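Local atomic coordinates of peptidoglycan N-acetylglucosamine deacetylase (Bacillus cereus, PDB entry 4L1G), a protein that removes acetyl groups from N-acetylglucosamine residues of peptidoglycan, using zinc, and also acts on soluble chitin and N-acetylchitooligomers. Residues Trp193-Val198 and Asn210-Asn215; Asp206-Asn211 and Asp240-Gln245; Thr197-Gly202 and Leu223-Pro228; Ala73-Thr78 and Ala251-Leu256. All blocks are in the same frame, centred on the assembly; numbering follows the deposited sequence.

Followed from the N terminus, the chain first lays down residues 73-78, whose partner 251-256 begins 173 residues farther along the chain; contact 4 therefore closes the widest loop, and the other three nest inside it. Contact 1 joins 193-198 to 210-215, within one beta-alpha-beta unit. Contact 3 starts from the same chain region, sharing Thr-197 and Val-198, and ties the loop after strand 195-196 to strand 221-225. Contact 2 runs from 206-211 to 240-245 and crosses contact 3, because their segments alternate. Strands 195-196, 221-225, 74-80 and 252-253 are thus linked within one sheet, with helices 205-215 and 233-248 packed beside them.

Contact 1: Trp193-Val198 and Asn210-Asn215; sequences WSVDTV and NNVLGN
Val-195 passes Asn-215 with their CA atoms 6.5 Å apart, and the CA atoms of Thr-197 and Val-212 are separated by 6.6 Å; strand 195-196 and the residues after it therefore run counter to helix 205-215 while lying close against it. The one direct hydrogen bond between the segments comes from Asn-211, whose CG stands anti to its backbone N (chi1 176°). From there ND2 donates to Asp-196 O over 2.8 Å, with the acceptor close to the amide plane and an N-H...O angle of 148°. The same ND2 also gives a hydrogen bond to a water that in turn donates to Thr-197 O, so one amide serves two successive carbonyls. Beside this bond the side chains pack: Thr-197 and Val-212 lie side by side and point the same way, their CG2 atoms 3.6 Å apart. Separately, the CG2 methyl of Val-195 meets the carbonyl oxygen of Asn-215 at 3.4 Å. A second water donates to both Ser-194 O and Asn-215 O. Within the helix, Asn-215 ND2 donates to Asn-211 O at 2.8 Å. The Asp-196 side chain leaves the backbone away from the helix; its OD1 accepts from Val-198 N at 3.0 Å, from above the carboxylate plane, closing an Asx turn. In effect the Asn-211 amide and two waters serve the carbonyls of Ser-194, Asp-196, Thr-197 and Asn-215, and the Asp-196 carboxylate lies near the predicted proton donor His-225, about 5 Å between nearest side-chain atoms.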
loop_
_atom_site.group_PDB
_atom_site.type_symbol
_atom_site.label_atom_id
_atom_site.label_comp_id
_atom_site.label_asym_id
_atom_site.label_seq_id
_atom_site.Cartn_x
_atom_site.Cartn_y
_atom_site.Cartn_z
ATOM N N TRP A 193 -2.575 -6.707 4.271
ATOM C CA TRP A 193 -1.253 -7.236 3.964
ATOM C C TRP A 193 -1.075 -8.617 4.587
ATOM O O TRP A 193 -1.883 -9.037 5.415
ATOM C CB TRP A 193 -0.158 -6.277 4.446
ATOM C CG TRP A 193 -0.189 -6.007 5.923
ATOM C CD1 TRP A 193 0.487 -6.689 6.896
ATOM C CD2 TRP A 193 -0.930 -4.978 6.595
ATOM N NE1 TRP A 193 0.211 -6.150 8.129
ATOM C CE2 TRP A 193 -0.656 -5.099 7.973
ATOM C CE3 TRP A 193 -1.800 -3.970 6.165
ATOM C CZ2 TRP A 193 -1.220 -4.250 8.926
ATOM C CZ3 TRP A 193 -2.362 -3.124 7.113
ATOM C CH2 TRP A 193 -2.068 -3.270 8.478
ATOM N N SER A 194 -0.023 -9.321 4.183
ATOM C CA SER A 194 0.242 -10.656 4.712
ATOM C C SER A 194 1.685 -10.812 5.188
ATOM O O SER A 194 2.018 -11.777 5.874
ATOM C CB SER A 194 -0.100 -11.734 3.679
ATOM O OG SER A 194 0.800 -11.704 2.586
ATOM N N VAL A 195 2.537 -9.863 4.815
ATOM C CA VAL A 195 3.910 -9.828 5.308
ATOM C C VAL A 195 4.220 -8.457 5.903
ATOM O O VAL A 195 4.276 -7.457 5.187
ATOM C CB VAL A 195 4.935 -10.151 4.197
ATOM C CG1 VAL A 195 6.359 -10.056 4.739
ATOM C CG2 VAL A 195 4.674 -11.533 3.613
ATOM N N ASP A 196 4.417 -8.415 7.215
ATOM C CA ASP A 196 4.692 -7.161 7.905
ATOM C C ASP A 196 6.171 -7.028 8.245
ATOM O O ASP A 196 6.726 -7.844 8.980
ATOM C CB ASP A 196 3.841 -7.052 9.173
ATOM C CG ASP A 196 3.916 -5.676 9.808
ATOM O OD1 ASP A 196 4.505 -4.760 9.195
ATOM O OD2 ASP A 196 3.370 -5.504 10.918
ATOM N N THR A 197 6.802 -5.988 7.707
ATOM C CA THR A 197 8.225 -5.755 7.923
ATOM C C THR A 197 8.493 -5.086 9.264
ATOM O O THR A 197 9.642 -5.011 9.695
ATOM C CB THR A 197 8.827 -4.858 6.821
ATOM O OG1 THR A 197 8.245 -3.549 6.895
ATOM C CG2 THR A 197 8.575 -5.447 5.442
ATOM N N VAL A 198 7.427 -4.617 9.915
ATOM C CA VAL A 198 7.507 -3.769 11.115
ATOM C C VAL A 198 8.655 -2.752 11.059
ATOM O O VAL A 198 9.355 -2.519 12.046
ATOM C CB VAL A 198 7.507 -4.585 12.455
ATOM C CG1 VAL A 198 6.197 -5.346 12.614
ATOM C CG2 VAL A 198 8.694 -5.538 12.555
ATOM N N ASN A 210 15.526 -10.660 6.204
ATOM C CA ASN A 210 15.362 -12.018 6.712
ATOM C C ASN A 210 13.907 -12.312 7.053
ATOM O O ASN A 210 13.422 -13.428 6.861
ATOM C CB ASN A 210 16.248 -12.257 7.937
ATOM C CG ASN A 210 17.729 -12.186 7.613
ATOM O OD1 ASN A 210 18.131 -12.275 6.451
ATOM N ND2 ASN A 210 18.550 -12.030 8.645
ATOM N N ASN A 211 13.218 -11.296 7.558
ATOM C CA ASN A 211 11.800 -11.394 7.861
ATOM C C ASN A 211 10.982 -11.625 6.594
ATOM O O ASN A 211 10.213 -12.583 6.511
ATOM C CB ASN A 211 11.337 -10.125 8.582
ATOM C CG ASN A 211 9.841 -10.102 8.839
ATOM O OD1 ASN A 211 9.181 -11.142 8.873
ATOM N ND2 ASN A 211 9.298 -8.905 9.030
ATOM N N VAL A 212 11.160 -10.746 5.610
ATOM C CA VAL A 212 10.418 -10.828 4.354
ATOM C C VAL A 212 10.662 -12.142 3.612
ATOM O O VAL A 212 9.717 -12.796 3.178
ATOM C CB VAL A 212 10.748 -9.641 3.417
ATOM C CG1 VAL A 212 10.149 -9.860 2.037
ATOM C CG2 VAL A 212 10.244 -8.339 4.012
ATOM N N LEU A 213 11.928 -12.528 3.478
ATOM C CA LEU A 213 12.281 -13.747 2.754
ATOM C C LEU A 213 11.802 -15.008 3.465
ATOM O O LEU A 213 11.565 -16.038 2.831
ATOM C CB LEU A 213 13.793 -13.824 2.522
ATOM C CG LEU A 213 14.294 -13.352 1.156
ATOM C CD1 LEU A 213 13.732 -14.235 0.050
ATOM C CD2 LEU A 213 13.927 -11.896 0.917
ATOM N N GLY A 214 11.662 -14.923 4.783
ATOM C CA GLY A 214 11.226 -16.061 5.568
ATOM C C GLY A 214 9.722 -16.244 5.563
ATOM O O GLY A 214 9.228 -17.329 5.869
ATOM N N ASN A 215 8.988 -15.189 5.211
ATOM C CA ASN A 215 7.529 -15.222 5.297
ATOM C C ASN A 215 6.795 -14.906 3.994
ATOM O O ASN A 215 5.571 -14.772 3.989
ATOM C CB ASN A 215 7.037 -14.288 6.407
ATOM C CG ASN A 215 7.555 -14.687 7.777
ATOM O OD1 ASN A 215 7.009 -15.584 8.423
ATOM N ND2 ASN A 215 8.613 -14.022 8.229
HETATM O O HOH W 1 2.718 -14.542 5.053
HETATM O O HOH W 2 11.072 -7.254 10.203
#

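Contact 2: Asp206-Asn211 and Asp240-Gln245; sequences DTITNN and DKIIPQ
Thr-209 meets Ile-242 at the closest backbone approach, their CA atoms 5.5 Å apart, where helices 205-215 and 233-248 pass one another nearly in parallel. The axes of the two short segments come within 9.2 Å and cross at -24°. The tight part of the contact is centred on Thr-209, which points toward helix 233-248 and is buried there. Its OG1 rests 3.5 Å from Lys-241 CB, and the two side chains cross at about a right angle. That hydroxyl is also hydrogen-bonded to Ala-205 O, one turn back in its own helix, so a polar atom turned into the interface already has its partner. Beside it Ile-242 slides past Thr-209 in the opposite direction, bringing CG1 to 3.9 Å from OG1. Deeper still, Ile-242 CD1 touches Ile-208 CG2 at 4.0 Å, and the same isoleucine packs on Val-212. Toward solvent the contact runs through exposed side chains that meet without a hydrogen bond or salt bridge. Gln-245 sends its OE1 to 3.8 Å from Thr-209 CG2, a van der Waals contact in which the two side chains cross at about a right angle. Lys-241 lays its aliphatic chain against the carboxylate of Asp-206, with CE 3.3 Å from OD1; the bend at chi4 (-67°) leaves NZ 4.0 Å from that oxygen, although the opposite charges probably still attract. Both helices point the same way and are joined in the chain through strand 221-225, an alpha-beta-alpha succession of neighbouring outer helices that belongs to the TIM-barrel-like fold of the polysaccharide deacetylases.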
loop_
_atom_site.group_PDB
_atom_site.type_symbol
_atom_site.label_atom_id
_atom_site.label_comp_id
_atom_site.label_asym_id
_atom_site.label_seq_id
_atom_site.Cartn_x
_atom_site.Cartn_y
_atom_site.Cartn_z
ATOM N N ASP A 206 18.956 -5.893 7.335
ATOM C CA ASP A 206 19.119 -7.342 7.409
ATOM C C ASP A 206 17.949 -8.005 8.136
ATOM O O ASP A 206 17.503 -9.086 7.751
ATOM C CB ASP A 206 20.441 -7.712 8.087
ATOM C CG ASP A 206 21.635 -7.572 7.158
ATOM O OD1 ASP A 206 21.483 -7.826 5.943
ATOM O OD2 ASP A 206 22.727 -7.211 7.644
ATOM N N THR A 207 17.462 -7.352 9.186
ATOM C CA THR A 207 16.332 -7.864 9.952
ATOM C C THR A 207 15.079 -7.913 9.084
ATOM O O THR A 207 14.363 -8.916 9.062
ATOM C CB THR A 207 16.051 -6.995 11.194
ATOM O OG1 THR A 207 17.191 -7.020 12.064
ATOM C CG2 THR A 207 14.834 -7.508 11.946
ATOM N N ILE A 208 14.827 -6.823 8.369
ATOM C CA ILE A 208 13.675 -6.732 7.481
ATOM C C ILE A 208 13.761 -7.757 6.356
ATOM O O ILE A 208 12.777 -8.427 6.038
ATOM C CB ILE A 208 13.539 -5.315 6.894
ATOM C CG1 ILE A 208 13.263 -4.317 8.017
ATOM C CG2 ILE A 208 12.432 -5.265 5.852
ATOM C CD1 ILE A 208 13.279 -2.876 7.578
ATOM N N THR A 209 14.949 -7.887 5.770
ATOM C CA THR A 209 15.163 -8.813 4.661
ATOM C C THR A 209 14.941 -10.267 5.075
ATOM O O THR A 209 14.248 -11.015 4.383
ATOM C CB THR A 209 16.577 -8.663 4.063
ATOM O OG1 THR A 209 16.740 -7.337 3.546
ATOM C CG2 THR A 209 16.797 -9.671 2.942
ATOM N N ASN A 210 15.526 -10.660 6.204
ATOM C CA ASN A 210 15.362 -12.018 6.712
ATOM C C ASN A 210 13.907 -12.312 7.053
ATOM O O ASN A 210 13.422 -13.428 6.861
ATOM C CB ASN A 210 16.248 -12.257 7.937
ATOM C CG ASN A 210 17.729 -12.186 7.613
ATOM O OD1 ASN A 210 18.131 -12.275 6.451
ATOM N ND2 ASN A 210 18.550 -12.030 8.645
ATOM N N ASN A 211 13.218 -11.296 7.558
ATOM C CA ASN A 211 11.800 -11.394 7.861
ATOM C C ASN A 211 10.982 -11.625 6.594
ATOM O O ASN A 211 10.213 -12.583 6.511
ATOM C CB ASN A 211 11.337 -10.125 8.582
ATOM C CG ASN A 211 9.841 -10.102 8.839
ATOM O OD1 ASN A 211 9.181 -11.142 8.873
ATOM N ND2 ASN A 211 9.298 -8.905 9.030
ATOM N N ASP A 240 17.227 -3.315 -1.574
ATOM C CA ASP A 240 18.385 -3.756 -2.351
ATOM C C ASP A 240 18.663 -5.244 -2.160
ATOM O O ASP A 240 19.347 -5.860 -2.973
ATOM C CB ASP A 240 19.631 -2.939 -1.995
ATOM C CG ASP A 240 19.613 -1.546 -2.600
ATOM O OD1 ASP A 240 20.240 -0.633 -2.018
ATOM O OD2 ASP A 240 18.977 -1.362 -3.658
ATOM N N LYS A 241 18.134 -5.814 -1.081
ATOM C CA LYS A 241 18.310 -7.235 -0.799
ATOM C C LYS A 241 17.034 -8.020 -1.078
ATOM O O LYS A 241 17.075 -9.102 -1.664
ATOM C CB LYS A 241 18.734 -7.447 0.655
ATOM C CG LYS A 241 20.139 -6.969 0.980
ATOM C CD LYS A 241 20.445 -7.174 2.454
ATOM C CE LYS A 241 21.872 -6.785 2.789
ATOM N NZ LYS A 241 22.856 -7.693 2.142
ATOM N N ILE A 242 15.904 -7.464 -0.651
ATOM C CA ILE A 242 14.609 -8.126 -0.779
ATOM C C ILE A 242 14.264 -8.459 -2.226
ATOM O O ILE A 242 13.871 -9.585 -2.540
ATOM C CB ILE A 242 13.482 -7.256 -0.182
ATOM C CG1 ILE A 242 13.582 -7.230 1.344
ATOM C CG2 ILE A 242 12.118 -7.769 -0.610
ATOM C CD1 ILE A 242 12.584 -6.302 1.999
ATOM N N ILE A 243 14.425 -7.478 -3.106
ATOM C CA ILE A 243 14.033 -7.638 -4.502
ATOM C C ILE A 243 14.825 -8.713 -5.265
ATOM O O ILE A 243 14.220 -9.616 -5.843
ATOM C CB ILE A 243 14.023 -6.283 -5.253
ATOM C CG1 ILE A 243 12.984 -5.347 -4.627
ATOM C CG2 ILE A 243 13.741 -6.489 -6.730
ATOM C CD1 ILE A 243 12.989 -3.948 -5.204
ATOM N N PRO A 244 16.173 -8.636 -5.261
ATOM C CA PRO A 244 16.879 -9.679 -6.014
ATOM C C PRO A 244 16.774 -11.068 -5.381
ATOM O O PRO A 244 16.724 -12.060 -6.110
ATOM C CB PRO A 244 18.333 -9.194 -6.007
ATOM C CG PRO A 244 18.440 -8.343 -4.800
ATOM C CD PRO A 244 17.109 -7.663 -4.666
ATOM N N GLN A 245 16.735 -11.142 -4.053
ATOM C CA GLN A 245 16.641 -12.437 -3.379
ATOM C C GLN A 245 15.314 -13.146 -3.647
ATOM O O GLN A 245 15.271 -14.371 -3.754
ATOM C CB GLN A 245 16.890 -12.305 -1.872
ATOM C CG GLN A 245 18.354 -12.093 -1.507
ATOM C CD GLN A 245 18.592 -12.076 -0.007
ATOM O OE1 GLN A 245 17.813 -12.634 0.764
ATOM N NE2 GLN A 245 19.674 -11.430 0.413
#

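Contact 3: Thr197-Gly202 and Leu223-Pro228; sequences TVDWKG and LQHSTP. With ACT (acetate ion), chain F.
In the active site of this deacetylase Asp-199 grips His-225, the residue predicted to act as proton donor. The aspartate uses both oxygens, each through its syn lone pair. OD1 accepts from His-225 ND1 at 2.9 Å in a nearly straight bond (171°), lying at the edge of the imidazole and near its plane, while OD2 takes the backbone N of His-225 at 2.8 Å. Chi1 of 56° sets Asp-199 CG between its own backbone N and carbonyl carbon, from where both oxygens reach His-225. Two bonds to one carboxylate fix both the main chain and the rotation of the ring. OD2 has a further partner, Ser-235 OG, which also bonds to Gln-224 NE2, consistent with its holding the carboxylate in place. Trp-200 adds an offset edge-to-face contact, its edge toward the face of the imidazole with planes at 89° and its CD1 3.9 Å from His-225 CE1. Two residues before Asp-199, Thr-197 OG1 donates to Leu-223 O at 2.7 Å, in the carbonyl plane. At the other ring nitrogen, His-225 NE2 donates to OXT of an acetate ion at 2.9 Å, near the ring plane; this acetate probably comes from the crystallisation liquor, though acetate is also a product of the reaction. The pairing of an Asp-x-x-Asp-Trp loop with a strand ending in Leu-x-His is typical of the NodB-type catalytic groove of family CE4 deacetylases.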
loop_
_atom_site.group_PDB
_atom_site.type_symbol
_atom_site.label_atom_id
_atom_site.label_comp_id
_atom_site.label_asym_id
_atom_site.label_seq_id
_atom_site.Cartn_x
_atom_site.Cartn_y
_atom_site.Cartn_z
ATOM N N THR A 197 6.802 -5.988 7.707
ATOM C CA THR A 197 8.225 -5.755 7.923
ATOM C C THR A 197 8.493 -5.086 9.264
ATOM O O THR A 197 9.642 -5.011 9.695
ATOM C CB THR A 197 8.827 -4.858 6.821
ATOM O OG1 THR A 197 8.245 -3.549 6.895
ATOM C CG2 THR A 197 8.575 -5.447 5.442
ATOM N N VAL A 198 7.427 -4.617 9.915
ATOM C CA VAL A 198 7.507 -3.769 11.115
ATOM C C VAL A 198 8.655 -2.752 11.059
ATOM O O VAL A 198 9.355 -2.519 12.046
ATOM C CB VAL A 198 7.507 -4.585 12.455
ATOM C CG1 VAL A 198 6.197 -5.346 12.614
ATOM C CG2 VAL A 198 8.694 -5.538 12.555
ATOM N N ASP A 199 8.819 -2.138 9.889
ATOM C CA ASP A 199 9.945 -1.247 9.625
ATOM C C ASP A 199 9.890 0.062 10.410
ATOM O O ASP A 199 10.909 0.736 10.578
ATOM C CB ASP A 199 10.083 -0.978 8.119
ATOM C CG ASP A 199 8.815 -0.418 7.492
ATOM O OD1 ASP A 199 7.740 -0.484 8.123
ATOM O OD2 ASP A 199 8.890 0.083 6.350
ATOM N N TRP A 200 8.705 0.411 10.899
ATOM C CA TRP A 200 8.526 1.632 11.677
ATOM C C TRP A 200 9.263 1.568 13.015
ATOM O O TRP A 200 9.512 2.596 13.641
ATOM C CB TRP A 200 7.039 1.906 11.906
ATOM C CG TRP A 200 6.313 0.748 12.517
ATOM C CD1 TRP A 200 5.706 -0.280 11.856
ATOM C CD2 TRP A 200 6.123 0.495 13.915
ATOM N NE1 TRP A 200 5.147 -1.156 12.755
ATOM C CE2 TRP A 200 5.389 -0.703 14.026
ATOM C CE3 TRP A 200 6.500 1.167 15.082
ATOM C CZ2 TRP A 200 5.024 -1.244 15.258
ATOM C CZ3 TRP A 200 6.137 0.627 16.305
ATOM C CH2 TRP A 200 5.407 -0.566 16.383
ATOM N N LYS A 201 9.615 0.358 13.442
ATOM C CA LYS A 201 10.353 0.161 14.686
ATOM C C LYS A 201 11.825 0.532 14.540
ATOM O O LYS A 201 12.575 0.522 15.515
ATOM C CB LYS A 201 10.233 -1.288 15.164
ATOM C CG LYS A 201 8.841 -1.691 15.613
ATOM C CD LYS A 201 8.842 -3.094 16.201
ATOM C CE LYS A 201 7.467 -3.475 16.727
ATOM N NZ LYS A 201 7.459 -4.844 17.316
ATOM N N GLY A 202 12.237 0.852 13.318
ATOM C CA GLY A 202 13.608 1.244 13.059
ATOM C C GLY A 202 14.554 0.064 12.968
ATOM O O GLY A 202 15.764 0.215 13.144
ATOM N N LEU A 223 4.203 -5.187 3.538
ATOM C CA LEU A 223 3.945 -3.854 4.083
ATOM C C LEU A 223 5.217 -3.122 4.499
ATOM O O LEU A 223 5.953 -3.577 5.376
ATOM C CB LEU A 223 2.995 -3.924 5.281
ATOM C CG LEU A 223 2.788 -2.599 6.025
ATOM C CD1 LEU A 223 2.025 -1.603 5.163
ATOM C CD2 LEU A 223 2.082 -2.806 7.356
ATOM N N GLN A 224 5.460 -1.981 3.864
ATOM C CA GLN A 224 6.513 -1.067 4.288
ATOM C C GLN A 224 5.948 0.347 4.420
ATOM O O GLN A 224 4.802 0.600 4.045
ATOM C CB GLN A 224 7.683 -1.094 3.305
ATOM C CG GLN A 224 8.546 -2.334 3.423
ATOM C CD GLN A 224 9.565 -2.439 2.312
ATOM O OE1 GLN A 224 9.229 -2.786 1.180
ATOM N NE2 GLN A 224 10.820 -2.138 2.628
ATOM N N HIS A 225 6.748 1.264 4.956
ATOM C CA HIS A 225 6.283 2.627 5.191
ATOM C C HIS A 225 7.201 3.683 4.583
ATOM O O HIS A 225 8.405 3.477 4.447
ATOM C CB HIS A 225 6.126 2.894 6.694
ATOM C CG HIS A 225 5.031 2.105 7.340
ATOM N ND1 HIS A 225 5.226 0.841 7.856
ATOM C CD2 HIS A 225 3.726 2.400 7.553
ATOM C CE1 HIS A 225 4.090 0.392 8.359
ATOM N NE2 HIS A 225 3.163 1.319 8.187
ATOM N N SER A 226 6.611 4.816 4.216
ATOM C CA SER A 226 7.374 5.990 3.815
ATOM C C SER A 226 6.832 7.200 4.569
ATOM O O SER A 226 6.585 8.255 3.987
ATOM C CB SER A 226 7.303 6.206 2.301
ATOM O OG SER A 226 5.961 6.260 1.853
ATOM N N THR A 227 6.653 7.024 5.875
ATOM C CA THR A 227 6.084 8.045 6.747
ATOM C C THR A 227 7.065 9.189 6.982
ATOM O O THR A 227 8.236 8.948 7.281
ATOM C CB THR A 227 5.720 7.443 8.122
ATOM O OG1 THR A 227 5.096 6.164 7.946
ATOM C CG2 THR A 227 4.787 8.363 8.890
ATOM N N PRO A 228 6.591 10.439 6.843
ATOM C CA PRO A 228 7.395 11.620 7.176
ATOM C C PRO A 228 7.948 11.533 8.596
ATOM O O PRO A 228 7.196 11.257 9.531
ATOM C CB PRO A 228 6.385 12.765 7.080
ATOM C CG PRO A 228 5.387 12.299 6.087
ATOM C CD PRO A 228 5.281 10.806 6.274
HETATM C C ACT F . -0.691 1.274 8.555
HETATM O O ACT F . -0.783 1.631 9.749
HETATM O OXT ACT F . 0.313 1.691 7.941
HETATM C CH3 ACT F . -1.721 0.400 7.899
#

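Contact 4: Ala73-Thr78 and Ala251-Leu256; sequences AEVALT and ARFVTL
Ala-73 O is approached by several groups of residues 251-256. Arg-252 N donates to it at 2.8 Å, Ala-251 CA adds a CA-H...O contact, and the arginine side chain curls back until this oxygen stands over the centre of one guanidinium face. The bend at chi3 (-54°) turns NE back toward residues 73-78; the guanidinium then forms a salt bridge through NH2, which reaches Glu-74 OE1 at 3.1 Å, on the anti side of the carboxylate, whose plane is turned 85° from the guanidinium. A water donating to the same OE1 accepts from Arg-252 NE. Two further main-chain bonds, Val-75 N to Arg-252 O and Val-254 N to Val-75 O, each 2.9 Å, continue the parallel pairing. Strand 252-253 is thereby added beside strand 74-80 in the curled parallel sheet of the TIM-barrel-like deacetylase fold, and strand 221-225 pairs with 74-80 as well. On the sheet face that holds Val-75, its CG2 sits 3.9 Å from the centroid of the Phe-253 ring in a CH-pi contact, offset toward the rim, and Leu-77 CG comes to 3.7 Å from Phe-253 CD1. Ile-243 and Leu-246 of helix 233-248 also touch that ring. On the face of Glu-74, Val-254 CG1 packs 3.6 Å from the carboxylate carbon CD of Glu-74. Farther along, the chains part, a water accepts from Leu-77 N beside Val-254 O, and Leu-256 CD2 rests 3.8 Å from Ala-76 CB.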
loop_
_atom_site.group_PDB
_atom_site.type_symbol
_atom_site.label_atom_id
_atom_site.label_comp_id
_atom_site.label_asym_id
_atom_site.label_seq_id
_atom_site.Cartn_x
_atom_site.Cartn_y
_atom_site.Cartn_z
ATOM N N ALA A 73 3.426 -16.642 -9.717
ATOM C CA ALA A 73 4.730 -16.391 -9.114
ATOM C C ALA A 73 4.921 -14.899 -8.861
ATOM O O ALA A 73 5.933 -14.318 -9.259
ATOM C CB ALA A 73 5.834 -16.917 -10.010
ATOM N N GLU A 74 3.950 -14.285 -8.195
ATOM C CA GLU A 74 3.923 -12.836 -8.058
ATOM C C GLU A 74 3.707 -12.382 -6.617
ATOM O O GLU A 74 2.907 -12.965 -5.882
ATOM C CB GLU A 74 2.846 -12.243 -8.974
ATOM C CG GLU A 74 3.100 -12.504 -10.458
ATOM C CD GLU A 74 1.915 -12.161 -11.346
ATOM O OE1 GLU A 74 2.053 -12.288 -12.581
ATOM O OE2 GLU A 74 0.850 -11.771 -10.819
ATOM N N VAL A 75 4.440 -11.344 -6.225
ATOM C CA VAL A 75 4.255 -10.703 -4.930
ATOM C C VAL A 75 4.091 -9.205 -5.145
ATOM O O VAL A 75 4.367 -8.694 -6.230
ATOM C CB VAL A 75 5.446 -10.950 -3.984
ATOM C CG1 VAL A 75 5.639 -12.442 -3.747
ATOM C CG2 VAL A 75 6.712 -10.327 -4.546
ATOM N N ALA A 76 3.639 -8.501 -4.114
ATOM C CA ALA A 76 3.384 -7.072 -4.238
ATOM C C ALA A 76 4.025 -6.264 -3.114
ATOM O O ALA A 76 3.771 -6.511 -1.935
ATOM C CB ALA A 76 1.882 -6.803 -4.296
ATOM N N LEU A 77 4.861 -5.301 -3.492
ATOM C CA LEU A 77 5.394 -4.331 -2.543
ATOM C C LEU A 77 4.401 -3.185 -2.379
ATOM O O LEU A 77 3.907 -2.638 -3.366
ATOM C CB LEU A 77 6.736 -3.777 -3.027
ATOM C CG LEU A 77 7.949 -4.706 -3.015
ATOM C CD1 LEU A 77 9.089 -4.107 -3.828
ATOM C CD2 LEU A 77 8.397 -4.980 -1.590
ATOM N N THR A 78 4.095 -2.836 -1.134
ATOM C CA THR A 78 3.234 -1.690 -0.855
ATOM C C THR A 78 3.883 -0.792 0.189
ATOM O O THR A 78 4.598 -1.271 1.069
ATOM C CB THR A 78 1.829 -2.113 -0.372
ATOM O OG1 THR A 78 1.920 -2.709 0.928
ATOM C CG2 THR A 78 1.189 -3.098 -1.346
ATOM N N ALA A 251 10.222 -15.250 -8.030
ATOM C CA ALA A 251 9.176 -14.261 -7.778
ATOM C C ALA A 251 9.263 -13.059 -8.712
ATOM O O ALA A 251 10.352 -12.581 -9.030
ATOM C CB ALA A 251 9.216 -13.799 -6.328
ATOM N N ARG A 252 8.101 -12.579 -9.147
ATOM C CA ARG A 252 8.009 -11.337 -9.902
ATOM C C ARG A 252 7.186 -10.332 -9.096
ATOM O O ARG A 252 6.300 -10.719 -8.331
ATOM C CB ARG A 252 7.373 -11.577 -11.274
ATOM C CG ARG A 252 8.083 -12.638 -12.115
ATOM C CD ARG A 252 7.435 -12.796 -13.487
ATOM N NE ARG A 252 6.003 -13.067 -13.388
ATOM C CZ ARG A 252 5.461 -14.282 -13.406
ATOM N NH1 ARG A 252 6.232 -15.356 -13.527
ATOM N NH2 ARG A 252 4.146 -14.424 -13.306
ATOM N N PHE A 253 7.486 -9.049 -9.257
ATOM C CA PHE A 253 6.805 -8.007 -8.497
ATOM C C PHE A 253 5.727 -7.326 -9.330
ATOM O O PHE A 253 5.963 -6.937 -10.473
ATOM C CB PHE A 253 7.811 -6.985 -7.965
ATOM C CG PHE A 253 8.730 -7.538 -6.915
ATOM C CD1 PHE A 253 8.484 -7.312 -5.572
ATOM C CD2 PHE A 253 9.832 -8.303 -7.269
ATOM C CE1 PHE A 253 9.325 -7.826 -4.602
ATOM C CE2 PHE A 253 10.674 -8.822 -6.304
ATOM C CZ PHE A 253 10.420 -8.583 -4.967
ATOM N N VAL A 254 4.536 -7.201 -8.751
ATOM C CA VAL A 254 3.402 -6.617 -9.453
ATOM C C VAL A 254 2.708 -5.557 -8.600
ATOM O O VAL A 254 2.998 -5.408 -7.411
ATOM C CB VAL A 254 2.362 -7.692 -9.837
ATOM C CG1 VAL A 254 2.981 -8.744 -10.757
ATOM C CG2 VAL A 254 1.778 -8.340 -8.587
ATOM N N THR A 255 1.792 -4.820 -9.218
ATOM C CA THR A 255 0.960 -3.868 -8.496
ATOM C C THR A 255 -0.307 -4.575 -8.033
ATOM O O THR A 255 -0.616 -5.670 -8.500
ATOM C CB THR A 255 0.561 -2.683 -9.383
ATOM O OG1 THR A 255 -0.249 -3.153 -10.468
ATOM C CG2 THR A 255 1.795 -1.993 -9.940
ATOM N N LEU A 256 -1.040 -3.948 -7.119
ATOM C CA LEU A 256 -2.276 -4.540 -6.613
ATOM C C LEU A 256 -3.363 -4.765 -7.679
ATOM O O LEU A 256 -3.957 -5.844 -7.719
ATOM C CB LEU A 256 -2.823 -3.755 -5.416
ATOM C CG LEU A 256 -1.969 -3.834 -4.150
ATOM C CD1 LEU A 256 -2.707 -3.223 -2.969
ATOM C CD2 LEU A 256 -1.568 -5.280 -3.861
HETATM O O HOH W 3 4.531 -10.616 -13.646
HETATM O O HOH W 4 5.348 -4.917 -6.168
HETATM O O HOH W 5 2.341 -3.413 -5.388
#